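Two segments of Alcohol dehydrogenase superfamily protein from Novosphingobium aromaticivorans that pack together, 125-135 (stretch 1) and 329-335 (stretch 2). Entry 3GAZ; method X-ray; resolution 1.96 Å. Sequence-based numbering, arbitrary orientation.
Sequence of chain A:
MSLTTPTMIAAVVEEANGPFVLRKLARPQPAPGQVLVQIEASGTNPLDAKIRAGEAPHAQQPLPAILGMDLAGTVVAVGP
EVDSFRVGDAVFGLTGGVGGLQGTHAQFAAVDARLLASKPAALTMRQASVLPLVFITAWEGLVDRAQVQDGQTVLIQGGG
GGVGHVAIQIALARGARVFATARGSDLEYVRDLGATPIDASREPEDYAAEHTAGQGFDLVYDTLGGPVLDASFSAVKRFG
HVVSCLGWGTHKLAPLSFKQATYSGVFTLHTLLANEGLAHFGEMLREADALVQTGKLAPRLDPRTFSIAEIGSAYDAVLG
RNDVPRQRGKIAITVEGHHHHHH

Stretch 1, residues 125-135: MRQASVLPLVF
Stretch 2 329-335: GKIAITV

How does stretch 2 enter the contact? Gly329 contributes no contact; its phi/psi of 104/-163 would jam any CB against the preceding carbonyl. Lys330 (-102/163) then points toward stretch 1 with rotamer m, t, p, p, laying its aliphatic chain along Val130 and Val134, both m. Lys330 CB lies 3.7 Å from Val130 CB, Lys330 CE 3.2 Å from Val130 O, and Lys330 CD 3.9 Å from Val134 CG1.

What does the extended backbone do next? The CA-to-CB bond of Ile331 (-103/131) points away. That of Ala332 (-120/140) points toward stretch 1, Ala332 CB lying 3.8 Å from Val130 CG1 and 3.5 Å from Ser129 OG. Ser129 (p) is tied back to its own helix, OG donating to Arg126 O at 2.7 Å. Strand and helix N-to-C directions make 140°, nearer antiparallel, closest axis approach 8.1 Å; Arg126 CA is 5.6 Å from Ala332 CA.

How are the polar groups joined? No direct hydrogen bond crosses: Arg126 NH1 (m, t, p, chi4 71°) approaches Ala332 O at 3.3 Å, at a poor angle. Water 1 accepts from Arg126 NH1 (3.3 Å) and Ala332 N (3.0 Å). Water 2 accepts weakly from Arg126 NH1 (2.8 Å) and donates to Ala332 O (2.7 Å).

Where does contact fade? Ile333 (-101/131) points away; the CA-to-CB bond of Thr334 (-91/109, m) points sideways, Thr334 OG1 lying 3.7 Å from Arg126 CD and hydrogen-bonding water 2 (2.8 Å).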

# COMPACT_ATOMS: atom_id res chain seq x y z
N MSE A 125 -4.87 12.23 25.35
CA MSE A 125 -4.88 11.70 23.99
C MSE A 125 -3.67 12.21 23.19
O MSE A 125 -3.09 11.47 22.39
CB MSE A 125 -6.19 12.08 23.29
CG MSE A 125 -7.41 11.28 23.77
SE MSE A 125 -7.42 9.54 23.20
CE MSE A 125 -8.83 8.88 24.13
N ARG A 126 -3.29 13.46 23.41
CA ARG A 126 -2.15 14.04 22.71
C ARG A 126 -0.87 13.28 23.07
O ARG A 126 -0.11 12.88 22.19
CB ARG A 126 -1.99 15.52 23.07
CG ARG A 126 -2.78 16.48 22.17
CD ARG A 126 -2.92 17.87 22.80
NE ARG A 126 -1.65 18.39 23.31
CZ ARG A 126 -0.64 18.80 22.54
NH1 ARG A 126 -0.74 18.77 21.22
NH2 ARG A 126 0.48 19.24 23.11
N GLN A 127 -0.65 13.07 24.37
CA GLN A 127 0.54 12.36 24.84
C GLN A 127 0.66 10.95 24.27
O GLN A 127 1.73 10.53 23.86
CB GLN A 127 0.53 12.26 26.37
CG GLN A 127 0.87 13.54 27.11
CD GLN A 127 0.78 13.34 28.61
OE1 GLN A 127 -0.27 12.98 29.14
NE2 GLN A 127 1.89 13.56 29.31
N ALA A 128 -0.45 10.21 24.27
CA ALA A 128 -0.45 8.85 23.78
C ALA A 128 -0.26 8.77 22.26
O ALA A 128 0.37 7.85 21.76
CB ALA A 128 -1.75 8.16 24.17
N SER A 129 -0.79 9.76 21.54
CA SER A 129 -0.69 9.77 20.08
C SER A 129 0.73 9.89 19.51
O SER A 129 0.97 9.46 18.38
CB SER A 129 -1.55 10.90 19.51
OG SER A 129 -0.96 12.17 19.73
N VAL A 130 1.66 10.45 20.26
CA VAL A 130 3.03 10.61 19.76
C VAL A 130 3.97 9.49 20.19
O VAL A 130 5.16 9.54 19.90
CB VAL A 130 3.65 11.95 20.23
CG1 VAL A 130 2.85 13.11 19.69
CG2 VAL A 130 3.71 11.99 21.76
N LEU A 131 3.42 8.47 20.84
CA LEU A 131 4.24 7.36 21.34
C LEU A 131 4.46 6.13 20.44
O LEU A 131 5.58 5.65 20.31
CB LEU A 131 3.64 6.91 22.68
CG LEU A 131 4.52 6.34 23.79
CD1 LEU A 131 5.71 7.25 24.07
CD2 LEU A 131 3.65 6.19 25.05
N PRO A 132 3.40 5.61 19.80
CA PRO A 132 3.50 4.42 18.93
C PRO A 132 4.75 4.19 18.07
O PRO A 132 5.57 3.34 18.40
CB PRO A 132 2.22 4.49 18.10
CG PRO A 132 1.23 5.05 19.10
CD PRO A 132 2.04 6.20 19.72
N LEU A 133 4.90 4.93 16.97
CA LEU A 133 6.05 4.72 16.09
C LEU A 133 7.41 4.77 16.76
O LEU A 133 8.20 3.83 16.64
CB LEU A 133 6.05 5.72 14.93
CG LEU A 133 7.29 5.64 14.02
CD1 LEU A 133 7.41 4.23 13.42
CD2 LEU A 133 7.19 6.68 12.92
N VAL A 134 7.71 5.86 17.47
CA VAL A 134 9.00 5.97 18.11
C VAL A 134 9.24 4.92 19.18
O VAL A 134 10.36 4.44 19.33
CB VAL A 134 9.26 7.40 18.69
CG1 VAL A 134 9.20 8.43 17.56
CG2 VAL A 134 8.26 7.73 19.78
N PHE A 135 8.20 4.54 19.93
CA PHE A 135 8.38 3.51 20.95
C PHE A 135 8.72 2.18 20.29
O PHE A 135 9.66 1.49 20.69
CB PHE A 135 7.11 3.32 21.79
CG PHE A 135 7.27 2.31 22.90
CD1 PHE A 135 7.75 2.69 24.15
CD2 PHE A 135 7.03 0.95 22.66
CE1 PHE A 135 7.99 1.74 25.15
CE2 PHE A 135 7.26 -0.01 23.65
CZ PHE A 135 7.75 0.39 24.90
N GLY A 329 10.24 17.90 21.56
CA GLY A 329 9.46 16.74 21.90
C GLY A 329 8.70 16.54 20.60
O GLY A 329 9.09 17.11 19.59
N LYS A 330 7.61 15.79 20.60
CA LYS A 330 6.88 15.57 19.36
C LYS A 330 5.62 16.43 19.25
O LYS A 330 5.13 16.98 20.23
CB LYS A 330 6.57 14.07 19.21
CG LYS A 330 7.83 13.22 19.05
CD LYS A 330 7.54 11.72 18.93
CE LYS A 330 6.59 11.42 17.77
NZ LYS A 330 7.12 11.89 16.47
N ILE A 331 5.11 16.54 18.02
CA ILE A 331 3.92 17.33 17.74
C ILE A 331 2.69 16.44 17.55
O ILE A 331 2.73 15.47 16.80
CB ILE A 331 4.10 18.15 16.43
CG1 ILE A 331 5.28 19.11 16.57
CG2 ILE A 331 2.81 18.91 16.12
CD1 ILE A 331 5.08 20.23 17.58
N ALA A 332 1.61 16.80 18.23
CA ALA A 332 0.36 16.06 18.13
C ALA A 332 -0.74 16.98 17.60
O ALA A 332 -0.82 18.16 17.95
CB ALA A 332 -0.04 15.52 19.49
N ILE A 333 -1.57 16.42 16.73
CA ILE A 333 -2.68 17.16 16.16
C ILE A 333 -3.93 16.74 16.91
O ILE A 333 -4.18 15.55 17.07
CB ILE A 333 -2.88 16.80 14.67
CG1 ILE A 333 -1.65 17.21 13.86
CG2 ILE A 333 -4.15 17.47 14.14
CD1 ILE A 333 -1.58 16.55 12.50
N THR A 334 -4.72 17.71 17.36
CA THR A 334 -5.95 17.39 18.06
C THR A 334 -7.07 17.32 17.04
O THR A 334 -7.48 18.34 16.48
CB THR A 334 -6.31 18.46 19.11
OG1 THR A 334 -5.27 18.55 20.09
CG2 THR A 334 -7.62 18.09 19.80
N VAL A 335 -7.54 16.10 16.78
CA VAL A 335 -8.61 15.88 15.82
C VAL A 335 -9.97 16.13 16.46
O VAL A 335 -10.81 16.83 15.91
CB VAL A 335 -8.57 14.44 15.26
CG1 VAL A 335 -9.80 14.16 14.41
CG2 VAL A 335 -7.30 14.23 14.44
O HOH W 1 2.30 19.09 20.03
O HOH W 2 -2.76 19.37 19.32